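PDB 3DY0: plasma serine protease inhibitor from Homo sapiens, which inhibits serine proteases irreversibly in a heparin-dependent manner in blood plasma and other body fluids and secretions, taking part in hemostasis. Local coordinates for residues Gln27-Phe31 against Ile272-Tyr276; Ala132-Asn137 against Asp150-Leu155; Ile300-Ile306 against Thr332-Phe336. The contacts are given in a common frame with arbitrary orientation. Numbering follows the deposited sequence.

In the fold
The three contacts lie around the large central beta sheet of the serpin fold. Contact 1 crosses strand 259-277 with the short strand 29-31, about 10 Å from the centre of the chain. Contact 2 joins helix 129-143 to the loop that leads into strand 159-172. Contact 3 lies at the end of strand 323-335. Along the chain, both segments of contact 2 come between those of contact 1, and contact 3 follows. The centre of contact 2 is about 20 Å from that of contact 1 and about 19 Å from that of contact 3. Contacts 2 and 3 touch: Leu155 CD1 is 4.0 Å from Ile333 CD1. Residues 150-155 thus pack on strand 323-335, the inserted reactive centre loop of this cleaved serpin.

Contact 1: Gln27-Phe31 against Ile272-Tyr276; sequences QNIFF and IEGSY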
ATOM      1  N   GLN A  27     -15.710  -3.849  -6.333  1.00 17.13           N
ATOM      2  CA  GLN A  27     -14.566  -3.525  -7.178  1.00 15.41           C
ATOM      3  C   GLN A  27     -13.266  -4.022  -6.565  1.00 11.73           C
ATOM      4  O   GLN A  27     -13.187  -4.244  -5.360  1.00 12.68           O
ATOM      5  CB  GLN A  27     -14.464  -2.013  -7.388  1.00 17.84           C
ATOM      6  CG  GLN A  27     -15.649  -1.400  -8.110  1.00 20.50           C
ATOM      7  CD  GLN A  27     -15.969  -2.114  -9.405  1.00 23.45           C
ATOM      8  OE1 GLN A  27     -15.081  -2.384 -10.215  1.00 25.22           O
ATOM      9  NE2 GLN A  27     -17.248  -2.415  -9.614  1.00 24.71           N
ATOM     10  N   ASN A  28     -12.250  -4.203  -7.402  1.00 11.62           N
ATOM     11  CA  ASN A  28     -10.954  -4.630  -6.903  1.00 10.13           C
ATOM     12  C   ASN A  28     -10.399  -3.505  -6.048  1.00  9.96           C
ATOM     13  O   ASN A  28     -10.652  -2.328  -6.309  1.00 10.56           O
ATOM     14  CB  ASN A  28      -9.963  -4.884  -8.043  1.00  8.98           C
ATOM     15  CG  ASN A  28     -10.321  -6.089  -8.879  1.00  9.93           C
ATOM     16  OD1 ASN A  28     -10.860  -7.073  -8.374  1.00 13.04           O
ATOM     17  ND2 ASN A  28     -10.003  -6.029 -10.168  1.00 10.84           N
ATOM     18  N   ILE A  29      -9.638  -3.882  -5.028  0.50  9.15           N
ATOM     19  CA  ILE A  29      -9.000  -2.928  -4.134  0.50  9.47           C
ATOM     20  C   ILE A  29      -7.547  -3.350  -4.043  0.50  9.10           C
ATOM     21  O   ILE A  29      -7.251  -4.539  -3.955  0.50  9.55           O
ATOM     22  CB  ILE A  29      -9.570  -2.989  -2.702  0.50  9.38           C
ATOM     23  CG1 ILE A  29     -11.064  -2.681  -2.706  0.50 10.03           C
ATOM     24  CG2 ILE A  29      -8.827  -1.999  -1.809  0.50  9.59           C
ATOM     25  CD1 ILE A  29     -11.698  -2.816  -1.346  0.50 12.24           C
ATOM     26  N   PHE A  30      -6.636  -2.388  -4.090  1.00  8.27           N
ATOM     27  CA  PHE A  30      -5.222  -2.714  -3.960  1.00  8.91           C
ATOM     28  C   PHE A  30      -4.404  -1.488  -3.618  1.00  8.63           C
ATOM     29  O   PHE A  30      -4.445  -0.483  -4.328  1.00  9.06           O
ATOM     30  CB  PHE A  30      -4.658  -3.365  -5.228  1.00  7.88           C
ATOM     31  CG  PHE A  30      -3.325  -4.028  -5.005  1.00  8.85           C
ATOM     32  CD1 PHE A  30      -3.242  -5.209  -4.268  1.00  8.17           C
ATOM     33  CD2 PHE A  30      -2.150  -3.435  -5.455  1.00  8.52           C
ATOM     34  CE1 PHE A  30      -1.998  -5.781  -3.978  1.00  8.97           C
ATOM     35  CE2 PHE A  30      -0.903  -4.000  -5.171  1.00 10.23           C
ATOM     36  CZ  PHE A  30      -0.830  -5.175  -4.429  1.00  9.32           C
ATOM     37  N   PHE A  31      -3.668  -1.566  -2.516  1.00  7.48           N
ATOM     38  CA  PHE A  31      -2.828  -0.447  -2.110  1.00  7.71           C
ATOM     39  C   PHE A  31      -1.686  -0.914  -1.237  1.00  7.36           C
ATOM     40  O   PHE A  31      -1.653  -2.072  -0.815  1.00  7.67           O
ATOM     41  CB  PHE A  31      -3.651   0.626  -1.368  1.00  7.54           C
ATOM     42  CG  PHE A  31      -4.180   0.194  -0.017  1.00  8.02           C
ATOM     43  CD1 PHE A  31      -5.319  -0.602   0.083  1.00  7.87           C
ATOM     44  CD2 PHE A  31      -3.565   0.632   1.157  1.00  8.11           C
ATOM     45  CE1 PHE A  31      -5.847  -0.952   1.329  1.00  9.44           C
ATOM     46  CE2 PHE A  31      -4.084   0.289   2.419  1.00  8.05           C
ATOM     47  CZ  PHE A  31      -5.229  -0.504   2.502  1.00  8.88           C
ATOM     48  N   ILE A 272      -4.163  -6.907 -10.825  1.00 11.56           N
ATOM     49  CA  ILE A 272      -5.129  -5.885 -10.463  1.00 10.65           C
ATOM     50  C   ILE A 272      -4.405  -4.626 -10.036  1.00 11.18           C
ATOM     51  O   ILE A 272      -3.185  -4.618  -9.869  1.00 11.14           O
ATOM     52  CB  ILE A 272      -6.079  -6.327  -9.321  1.00  9.63           C
ATOM     53  CG1 ILE A 272      -5.305  -6.548  -8.021  1.00 10.94           C
ATOM     54  CG2 ILE A 272      -6.817  -7.596  -9.729  1.00 11.79           C
ATOM     55  CD1 ILE A 272      -6.202  -6.680  -6.807  1.00 12.46           C
ATOM     56  N   GLU A 273      -5.163  -3.550  -9.871  1.00 11.81           N
ATOM     57  CA  GLU A 273      -4.563  -2.294  -9.471  1.00 12.72           C
ATOM     58  C   GLU A 273      -5.539  -1.411  -8.731  1.00 12.44           C
ATOM     59  O   GLU A 273      -6.749  -1.647  -8.729  1.00 11.96           O
ATOM     60  CB  GLU A 273      -4.034  -1.547 -10.697  1.00 15.52           C
ATOM     61  CG  GLU A 273      -5.094  -1.201 -11.724  1.00 19.78           C
ATOM     62  CD  GLU A 273      -4.523  -0.432 -12.904  1.00 23.04           C
ATOM     63  OE1 GLU A 273      -3.588  -0.946 -13.553  1.00 27.82           O
ATOM     64  OE2 GLU A 273      -5.011   0.685 -13.179  1.00 27.61           O
ATOM     65  N   GLY A 274      -4.987  -0.394  -8.087  1.00 10.35           N
ATOM     66  CA  GLY A 274      -5.795   0.552  -7.356  1.00 10.56           C
ATOM     67  C   GLY A 274      -5.267   1.945  -7.629  1.00 10.00           C
ATOM     68  O   GLY A 274      -4.059   2.166  -7.651  1.00 10.76           O
ATOM     69  N   SER A 275      -6.184   2.880  -7.851  0.50 10.25           N
ATOM     70  CA  SER A 275      -5.834   4.269  -8.118  0.50 10.40           C
ATOM     71  C   SER A 275      -6.737   5.113  -7.231  0.50 10.29           C
ATOM     72  O   SER A 275      -7.954   5.119  -7.413  0.50 11.88           O
ATOM     73  CB  SER A 275      -6.086   4.601  -9.589  0.50 11.75           C
ATOM     74  OG  SER A 275      -5.772   5.952  -9.863  0.50 13.15           O
ATOM     75  N   TYR A 276      -6.148   5.821  -6.273  1.00  9.66           N
ATOM     76  CA  TYR A 276      -6.935   6.624  -5.351  1.00 10.24           C
ATOM     77  C   TYR A 276      -6.523   8.065  -5.122  1.00  9.97           C
ATOM     78  O   TYR A 276      -5.354   8.425  -5.227  1.00 11.02           O
ATOM     79  CB  TYR A 276      -6.980   5.927  -3.979  1.00  9.22           C
ATOM     80  CG  TYR A 276      -7.243   4.442  -4.067  1.00  9.57           C
ATOM     81  CD1 TYR A 276      -6.192   3.520  -4.035  1.00  7.54           C
ATOM     82  CD2 TYR A 276      -8.535   3.960  -4.260  1.00  9.43           C
ATOM     83  CE1 TYR A 276      -6.430   2.150  -4.200  1.00  9.99           C
ATOM     84  CE2 TYR A 276      -8.782   2.601  -4.429  1.00 10.34           C
ATOM     85  CZ  TYR A 276      -7.725   1.702  -4.400  1.00 11.21           C
ATOM     86  OH  TYR A 276      -7.977   0.362  -4.597  1.00 10.08           O
TER
HETATM   87  O   HOH W   1      -7.992  -3.840 -10.956  1.00 12.02           O
HETATM   88  O   HOH W   2      -9.945   0.148  -6.257  1.00 22.04           O
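Ile272, Phe30 and Tyr276 bury the most surface here. They join the short strand 29-31 to strand 272-276, which crosses it at 74° with an axis separation of 5.0 Å. The steep crossing, with no strand pairing between the segments, marks two layers. Here sheet A of the serpin fold packs on sheet B.

Ile272 points toward the other segment. Its CD1 is 4.0 Å from Phe30 CB and 3.7 Å from Ile29 O, and its CG2 lies 3.6 Å from Asn28 ND2. Phe30 starts toward strand 272-276, but its ring leads away from it. At the crossing, Phe30 O lies 3.5 Å from Gly274 CA in a CA-H...O contact. A side chain at Gly274 would clash with this oxygen, so the glycine lets the strands come this close.

Tyr276 supplies the direct hydrogen bond: Phe30 N donates to Tyr276 OH at 3.1 Å. A water extends the link, lying 2.6 Å from both Asn28 O and Tyr276 OH. A second water accepts from Asn28 ND2 at 3.1 Å and from Glu273 N at 3.0 Å. Asn28 OD1 bonds to the backbone of the C-terminal fragment, a separate chain in this cleaved serpin.

Strand 29-31 pairs antiparallel with a strand of that fragment, which continues sheet B. Strand 272-276 pairs with strand 307-319 in sheet A, Gly274 forming backbone hydrogen bonds with Ala315. Phe30 packs on Ala315 and Val317 of that same strand, while Ile29, Phe31 and Tyr276 rest against helix 12-23 at Tyr17, Leu20 and Ala21.

Contact 2: Ala132-Asn137 against Asp150-Leu155; sequences AMKQIN and DLLKNL
This is a helix-to-loop contact on the outer side of the central sheet, between helix 129-143 and its connection to strand 159-172. Residues 132-137 are regular helix, with Ile136 N bonded to Ala132 O at 3.0 Å. Residues 150-155 run back past them as an irregular loop, so Asn137 faces Asp150 (CA atoms 5.3 Å apart) and Met133 faces Leu152 (6.1 Å). Asp150 and Asn154 have left-handed backbones (54/49 and 46/53), Leu151 is helical (-54/-46), and Leu152, Lys153 and Leu155 are extended.

Asn137, rotamer m, clasps the backbone of Leu152 at both ends: Leu152 N donates to Asn137 OD1 at 2.8 Å, and Asn137 ND2 donates to Leu152 O at 3.0 Å. In serpins this helix is helix F, which lies across the sheet that the reactive centre loop enters. Helix and loop both rest on the sheet: Ile136 touches Ile162 and Val164, and Leu152 and Leu155 touch Ile162 and Ile333.

Met133 (m, t, m) lays its SD beside the loop, where Leu155 N makes a weak hydrogen bond to it at 3.5 Å; its CG is 3.6 Å from Leu155 CB. Ile136 CG2 (m, t) meets Leu152 CD1 (m, t) at 3.6 Å, and Ala132 CB meets Leu155 CD2 (t, p) at 3.9 Å. One water bridges Asn137 O and Leu151 N, both at 3.1 Å. Lys153 NZ bonds Asp150 O at 2.8 Å within the loop.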
ATOM      1  N   ALA A 132       7.062  19.135 -15.356  1.00 15.82           N
ATOM      2  CA  ALA A 132       7.093  18.668 -13.971  1.00 15.45           C
ATOM      3  C   ALA A 132       6.548  17.245 -13.896  1.00 16.50           C
ATOM      4  O   ALA A 132       7.108  16.389 -13.204  1.00 15.03           O
ATOM      5  CB  ALA A 132       6.269  19.595 -13.084  1.00 15.45           C
ATOM      6  N   MET A 133       5.454  16.993 -14.607  1.00 16.07           N
ATOM      7  CA  MET A 133       4.864  15.661 -14.612  1.00 15.28           C
ATOM      8  C   MET A 133       5.820  14.649 -15.220  1.00 15.54           C
ATOM      9  O   MET A 133       5.947  13.530 -14.723  1.00 13.60           O
ATOM     10  CB  MET A 133       3.544  15.645 -15.391  1.00 16.58           C
ATOM     11  CG  MET A 133       2.374  16.275 -14.659  1.00 17.16           C
ATOM     12  SD  MET A 133       0.789  15.856 -15.422  1.00 19.45           S
ATOM     13  CE  MET A 133       0.811  16.994 -16.821  1.00 18.63           C
ATOM     14  N   LYS A 134       6.498  15.031 -16.298  1.00 14.02           N
ATOM     15  CA  LYS A 134       7.432  14.120 -16.935  1.00 15.57           C
ATOM     16  C   LYS A 134       8.583  13.785 -15.993  1.00 15.49           C
ATOM     17  O   LYS A 134       8.962  12.623 -15.849  1.00 15.52           O
ATOM     18  CB  LYS A 134       7.980  14.729 -18.229  1.00 17.98           C
ATOM     19  CG  LYS A 134       8.969  13.828 -18.951  1.00 20.65           C
ATOM     20  CD  LYS A 134       9.434  14.454 -20.254  1.00 23.17           C
ATOM     21  CE  LYS A 134      10.432  13.563 -20.966  1.00 26.73           C
ATOM     22  NZ  LYS A 134      11.643  13.323 -20.135  1.00 28.86           N
ATOM     23  N   GLN A 135       9.133  14.807 -15.348  1.00 14.20           N
ATOM     24  CA  GLN A 135      10.242  14.611 -14.423  1.00 13.35           C
ATOM     25  C   GLN A 135       9.863  13.663 -13.286  1.00 13.01           C
ATOM     26  O   GLN A 135      10.565  12.685 -13.015  1.00 14.06           O
ATOM     27  CB  GLN A 135      10.681  15.958 -13.842  1.00 15.09           C
ATOM     28  CG  GLN A 135      11.633  15.841 -12.662  1.00 17.03           C
ATOM     29  CD  GLN A 135      11.957  17.184 -12.036  1.00 19.75           C
ATOM     30  OE1 GLN A 135      11.152  18.115 -12.086  1.00 22.16           O
ATOM     31  NE2 GLN A 135      13.130  17.283 -11.426  1.00 19.59           N
ATOM     32  N   ILE A 136       8.745  13.948 -12.632  1.00 13.01           N
ATOM     33  CA  ILE A 136       8.304  13.128 -11.510  1.00 12.57           C
ATOM     34  C   ILE A 136       7.797  11.756 -11.935  1.00 12.66           C
ATOM     35  O   ILE A 136       8.137  10.752 -11.307  1.00 12.99           O
ATOM     36  CB  ILE A 136       7.232  13.866 -10.689  1.00 12.83           C
ATOM     37  CG1 ILE A 136       7.827  15.173 -10.147  1.00 14.20           C
ATOM     38  CG2 ILE A 136       6.762  12.992  -9.525  1.00 13.58           C
ATOM     39  CD1 ILE A 136       6.826  16.096  -9.489  1.00 16.40           C
ATOM     40  N   ASN A 137       6.999  11.698 -13.000  1.00 13.00           N
ATOM     41  CA  ASN A 137       6.493  10.408 -13.460  1.00 13.92           C
ATOM     42  C   ASN A 137       7.623   9.505 -13.942  1.00 14.58           C
ATOM     43  O   ASN A 137       7.574   8.292 -13.741  1.00 14.22           O
ATOM     44  CB  ASN A 137       5.454  10.582 -14.573  1.00 14.41           C
ATOM     45  CG  ASN A 137       4.125  11.099 -14.054  1.00 14.63           C
ATOM     46  OD1 ASN A 137       3.828  10.985 -12.867  1.00 15.23           O
ATOM     47  ND2 ASN A 137       3.309  11.651 -14.948  1.00 14.42           N
ATOM     48  N   ASP A 150       2.780   7.137 -15.145  1.00 18.34           N
ATOM     49  CA  ASP A 150       1.879   8.283 -15.091  1.00 18.70           C
ATOM     50  C   ASP A 150       1.187   8.480 -13.742  1.00 16.73           C
ATOM     51  O   ASP A 150      -0.028   8.665 -13.682  1.00 15.82           O
ATOM     52  CB  ASP A 150       0.825   8.159 -16.196  1.00 22.22           C
ATOM     53  CG  ASP A 150       1.425   8.257 -17.589  1.00 25.30           C
ATOM     54  OD1 ASP A 150       0.708   7.961 -18.567  1.00 29.29           O
ATOM     55  OD2 ASP A 150       2.610   8.634 -17.709  1.00 27.38           O
ATOM     56  N   LEU A 151       1.955   8.454 -12.657  1.00 14.93           N
ATOM     57  CA  LEU A 151       1.374   8.654 -11.336  1.00 14.49           C
ATOM     58  C   LEU A 151       0.579   9.958 -11.328  1.00 13.95           C
ATOM     59  O   LEU A 151      -0.550  10.014 -10.842  1.00 15.38           O
ATOM     60  CB  LEU A 151       2.468   8.738 -10.268  1.00 13.37           C
ATOM     61  CG  LEU A 151       1.960   9.081  -8.863  1.00 13.72           C
ATOM     62  CD1 LEU A 151       1.110   7.930  -8.321  1.00 14.04           C
ATOM     63  CD2 LEU A 151       3.139   9.348  -7.944  1.00 14.18           C
ATOM     64  N   LEU A 152       1.186  11.004 -11.881  1.00 15.65           N
ATOM     65  CA  LEU A 152       0.570  12.321 -11.939  1.00 16.65           C
ATOM     66  C   LEU A 152      -0.109  12.587 -13.282  1.00 16.87           C
ATOM     67  O   LEU A 152       0.474  12.356 -14.339  1.00 17.75           O
ATOM     68  CB  LEU A 152       1.629  13.402 -11.698  1.00 15.43           C
ATOM     69  CG  LEU A 152       2.429  13.315 -10.395  1.00 16.64           C
ATOM     70  CD1 LEU A 152       3.536  14.358 -10.402  1.00 15.98           C
ATOM     71  CD2 LEU A 152       1.505  13.518  -9.209  1.00 18.77           C
ATOM     72  N   LYS A 153      -1.344  13.072 -13.226  1.00 18.70           N
ATOM     73  CA  LYS A 153      -2.100  13.400 -14.429  1.00 21.36           C
ATOM     74  C   LYS A 153      -2.746  14.774 -14.290  1.00 22.62           C
ATOM     75  O   LYS A 153      -3.294  15.105 -13.243  1.00 23.04           O
ATOM     76  CB  LYS A 153      -3.186  12.349 -14.691  1.00 21.10           C
ATOM     77  CG  LYS A 153      -2.650  11.008 -15.159  1.00 24.42           C
ATOM     78  CD  LYS A 153      -3.782  10.039 -15.467  1.00 26.07           C
ATOM     79  CE  LYS A 153      -3.249   8.715 -15.992  1.00 28.13           C
ATOM     80  NZ  LYS A 153      -2.407   8.017 -14.982  1.00 28.77           N
ATOM     81  N   ASN A 154      -2.668  15.564 -15.359  1.00 25.34           N
ATOM     82  CA  ASN A 154      -3.242  16.906 -15.399  1.00 28.79           C
ATOM     83  C   ASN A 154      -2.899  17.703 -14.138  1.00 28.71           C
ATOM     84  O   ASN A 154      -3.780  18.255 -13.477  1.00 28.47           O
ATOM     85  CB  ASN A 154      -4.762  16.811 -15.574  1.00 31.86           C
ATOM     86  CG  ASN A 154      -5.378  18.117 -16.036  1.00 34.72           C
ATOM     87  OD1 ASN A 154      -4.935  18.713 -17.018  1.00 36.67           O
ATOM     88  ND2 ASN A 154      -6.414  18.563 -15.336  1.00 37.93           N
ATOM     89  N   LEU A 155      -1.609  17.766 -13.826  1.00 28.48           N
ATOM     90  CA  LEU A 155      -1.107  18.470 -12.650  1.00 29.17           C
ATOM     91  C   LEU A 155      -1.637  19.893 -12.490  1.00 31.56           C
ATOM     92  O   LEU A 155      -1.606  20.691 -13.424  1.00 30.88           O
ATOM     93  CB  LEU A 155       0.424  18.490 -12.677  1.00 27.42           C
ATOM     94  CG  LEU A 155       1.146  19.060 -11.452  1.00 25.60           C
ATOM     95  CD1 LEU A 155       0.716  18.311 -10.199  1.00 25.88           C
ATOM     96  CD2 LEU A 155       2.647  18.943 -11.655  1.00 25.59           C
TER
HETATM   97  O   HOH W   3       4.863   7.307 -12.696  1.00 13.93           O
HETATM   98  O   HOH W   4       5.444   7.458 -16.318  1.00 23.49           O

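Contact 3: Ile300-Ile306 against Thr332-Phe336; sequences ISNHSNI and TIFTF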
ATOM      1  N   ILE A 300       6.834  22.767   7.339  0.50 14.85           N
ATOM      2  CA  ILE A 300       7.429  22.566   6.020  0.50 15.52           C
ATOM      3  C   ILE A 300       7.809  23.883   5.348  0.50 16.13           C
ATOM      4  O   ILE A 300       8.797  23.953   4.617  0.50 16.08           O
ATOM      5  CB  ILE A 300       6.486  21.781   5.080  0.50 15.99           C
ATOM      6  CG1 ILE A 300       7.164  21.581   3.722  0.50 15.96           C
ATOM      7  CG2 ILE A 300       5.172  22.524   4.918  0.50 16.17           C
ATOM      8  CD1 ILE A 300       6.355  20.764   2.734  0.50 18.10           C
ATOM      9  N   SER A 301       7.026  24.925   5.603  0.50 17.41           N
ATOM     10  CA  SER A 301       7.289  26.232   5.015  0.50 19.18           C
ATOM     11  C   SER A 301       6.557  27.326   5.781  0.50 20.93           C
ATOM     12  O   SER A 301       5.454  27.107   6.284  0.50 19.90           O
ATOM     13  CB  SER A 301       6.841  26.245   3.551  0.50 19.53           C
ATOM     14  OG  SER A 301       6.974  27.535   2.982  0.50 21.41           O
ATOM     15  N   ASN A 302       7.175  28.501   5.878  1.00 22.28           N
ATOM     16  CA  ASN A 302       6.548  29.615   6.579  1.00 26.16           C
ATOM     17  C   ASN A 302       5.684  30.408   5.610  1.00 28.14           C
ATOM     18  O   ASN A 302       5.045  31.392   5.989  1.00 29.52           O
ATOM     19  CB  ASN A 302       7.602  30.534   7.213  1.00 28.32           C
ATOM     20  CG  ASN A 302       8.623  31.043   6.210  1.00 30.34           C
ATOM     21  OD1 ASN A 302       8.271  31.486   5.115  1.00 31.69           O
ATOM     22  ND2 ASN A 302       9.896  31.001   6.591  1.00 30.86           N
ATOM     23  N   HIS A 303       5.668  29.969   4.356  1.00 28.78           N
ATOM     24  CA  HIS A 303       4.876  30.630   3.328  1.00 30.48           C
ATOM     25  C   HIS A 303       3.403  30.480   3.684  1.00 30.25           C
ATOM     26  O   HIS A 303       2.971  29.423   4.144  1.00 30.38           O
ATOM     27  CB  HIS A 303       5.155  29.997   1.963  1.00 30.85           C
ATOM     28  CG  HIS A 303       4.582  30.766   0.812  1.00 31.79           C
ATOM     29  ND1 HIS A 303       3.228  30.978   0.659  1.00 32.51           N
ATOM     30  CD2 HIS A 303       5.180  31.375  -0.239  1.00 32.04           C
ATOM     31  CE1 HIS A 303       3.017  31.684  -0.438  1.00 33.41           C
ATOM     32  NE2 HIS A 303       4.185  31.938  -1.001  1.00 33.45           N
ATOM     33  N   SER A 304       2.634  31.543   3.471  1.00 30.40           N
ATOM     34  CA  SER A 304       1.210  31.532   3.782  1.00 30.68           C
ATOM     35  C   SER A 304       0.376  30.666   2.841  1.00 30.61           C
ATOM     36  O   SER A 304       0.744  30.436   1.687  1.00 30.54           O
ATOM     37  CB  SER A 304       0.652  32.961   3.758  1.00 31.02           C
ATOM     38  OG  SER A 304       1.134  33.732   4.843  1.00 32.46           O
ATOM     39  N   ASN A 305      -0.752  30.194   3.362  1.00 30.75           N
ATOM     40  CA  ASN A 305      -1.704  29.378   2.616  1.00 31.11           C
ATOM     41  C   ASN A 305      -1.153  28.093   2.001  1.00 30.34           C
ATOM     42  O   ASN A 305      -1.531  27.726   0.888  1.00 32.20           O
ATOM     43  CB  ASN A 305      -2.357  30.227   1.519  1.00 32.33           C
ATOM     44  CG  ASN A 305      -3.623  29.598   0.966  1.00 33.66           C
ATOM     45  OD1 ASN A 305      -4.570  29.328   1.706  1.00 34.99           O
ATOM     46  ND2 ASN A 305      -3.650  29.368  -0.342  1.00 34.41           N
ATOM     47  N   ILE A 306      -0.266  27.407   2.714  1.00 28.34           N
ATOM     48  CA  ILE A 306       0.274  26.154   2.198  1.00 25.50           C
ATOM     49  C   ILE A 306      -0.605  25.018   2.712  1.00 23.72           C
ATOM     50  O   ILE A 306      -0.910  24.944   3.904  1.00 23.34           O
ATOM     51  CB  ILE A 306       1.737  25.914   2.647  1.00 26.14           C
ATOM     52  CG1 ILE A 306       2.257  24.611   2.027  1.00 26.36           C
ATOM     53  CG2 ILE A 306       1.823  25.862   4.168  1.00 27.40           C
ATOM     54  CD1 ILE A 306       3.714  24.312   2.332  1.00 27.03           C
ATOM     55  N   THR A 332       2.198  13.283  -2.654  1.00  8.27           N
ATOM     56  CA  THR A 332       1.523  14.274  -1.826  1.00  7.83           C
ATOM     57  C   THR A 332       1.834  15.640  -2.426  1.00  9.54           C
ATOM     58  O   THR A 332       2.984  16.080  -2.435  1.00  9.13           O
ATOM     59  CB  THR A 332       2.015  14.192  -0.371  1.00  9.70           C
ATOM     60  OG1 THR A 332       1.719  12.889   0.151  1.00  9.38           O
ATOM     61  CG2 THR A 332       1.329  15.235   0.486  1.00 10.59           C
ATOM     62  N   ILE A 333       0.797  16.295  -2.940  1.00  9.89           N
ATOM     63  CA  ILE A 333       0.950  17.582  -3.607  1.00 11.01           C
ATOM     64  C   ILE A 333       0.612  18.792  -2.739  1.00  9.98           C
ATOM     65  O   ILE A 333      -0.478  18.871  -2.174  1.00 12.36           O
ATOM     66  CB  ILE A 333       0.082  17.610  -4.881  1.00 12.38           C
ATOM     67  CG1 ILE A 333       0.397  16.381  -5.744  1.00 14.36           C
ATOM     68  CG2 ILE A 333       0.330  18.902  -5.661  1.00 14.31           C
ATOM     69  CD1 ILE A 333      -0.454  16.259  -7.005  1.00 15.50           C
ATOM     70  N   PHE A 334       1.557  19.728  -2.644  1.00 11.01           N
ATOM     71  CA  PHE A 334       1.377  20.951  -1.858  1.00 12.57           C
ATOM     72  C   PHE A 334       1.169  22.144  -2.780  1.00 14.68           C
ATOM     73  O   PHE A 334       1.817  22.249  -3.820  1.00 15.43           O
ATOM     74  CB  PHE A 334       2.604  21.248  -0.992  1.00 12.89           C
ATOM     75  CG  PHE A 334       2.940  20.167  -0.006  1.00 13.58           C
ATOM     76  CD1 PHE A 334       3.616  19.026  -0.415  1.00 12.76           C
ATOM     77  CD2 PHE A 334       2.600  20.304   1.335  1.00 13.59           C
ATOM     78  CE1 PHE A 334       3.953  18.034   0.501  1.00 11.96           C
ATOM     79  CE2 PHE A 334       2.930  19.316   2.261  1.00 13.63           C
ATOM     80  CZ  PHE A 334       3.610  18.179   1.843  1.00 13.17           C
ATOM     81  N   THR A 335       0.272  23.044  -2.384  1.00 17.32           N
ATOM     82  CA  THR A 335      -0.016  24.251  -3.158  1.00 21.68           C
ATOM     83  C   THR A 335      -0.046  25.467  -2.236  1.00 23.66           C
ATOM     84  O   THR A 335      -0.145  25.328  -1.016  1.00 22.06           O
ATOM     85  CB  THR A 335      -1.386  24.160  -3.870  1.00 22.09           C
ATOM     86  OG1 THR A 335      -2.427  24.007  -2.896  1.00 22.75           O
ATOM     87  CG2 THR A 335      -1.415  22.982  -4.826  1.00 24.97           C
ATOM     88  N   PHE A 336       0.050  26.658  -2.825  1.00 27.57           N
ATOM     89  CA  PHE A 336       0.003  27.901  -2.061  1.00 31.68           C
ATOM     90  C   PHE A 336      -1.319  28.621  -2.309  1.00 33.65           C
ATOM     91  O   PHE A 336      -2.128  28.117  -3.119  1.00 35.72           O
ATOM     92  CB  PHE A 336       1.153  28.841  -2.446  1.00 32.33           C
ATOM     93  CG  PHE A 336       2.493  28.431  -1.902  1.00 32.70           C
ATOM     94  CD1 PHE A 336       2.596  27.748  -0.695  1.00 32.69           C
ATOM     95  CD2 PHE A 336       3.660  28.767  -2.581  1.00 32.96           C
ATOM     96  CE1 PHE A 336       3.841  27.404  -0.172  1.00 33.81           C
ATOM     97  CE2 PHE A 336       4.909  28.430  -2.068  1.00 32.96           C
ATOM     98  CZ  PHE A 336       5.000  27.747  -0.861  1.00 33.56           C
ATOM     99  OXT PHE A 336      -1.524  29.688  -1.693  1.00 35.44           O
TER
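The contact lies at the cut end of the reactive centre loop. In this cleaved serpin the loop has become strand 323-335 of the central sheet, and the chain stops at Phe336. Residues 300-306, the loop leading into strand 307-319, receive that end. Upstream, strand 323-335 is held between strands 159-172 and 307-319, with Thr332 bonded to Met163 and Ile333 to Ser309.

Phe336 has the largest share of the buried surface. Its ring lies flat on the ring of His303 in a face-to-face stack, centroids 3.5 Å apart and planes at 4°. The imidazole is fixed by its own segment, since His303 ND1 donates to Ser304 O at 2.7 Å. Ser301 to His303 form an ST turn, with His303 N bonded to Ser301 OG at 3.1 Å. Ile306 CB meets the edge of the Phe336 ring, 3.8 Å from its CE1.

Deeper in, Ile300 CD1 sits over one face of the Phe334 ring, 3.9 Å from its centroid, in a CH-pi contact. Ile306 CD1 lies 4.3 Å from Phe334 CD2.

The backbones approach closely near Ile306 and Phe336. Two CA-H...O contacts form there, both 3.3 Å: Ile306 CA to Thr335 O and Phe336 CA to Asn305 O. Asn305, with a left-handed backbone, turns its amide to the terminus, where Asn305 ND2 donates to Phe336 OXT at a short 2.5 Å.

That acceptor is a terminal carboxylate oxygen, created by chain cleavage. This hydrogen bond therefore belongs to the cleaved form, while the stack, the apolar packing and the CA-H...O contacts do not need the carboxylate.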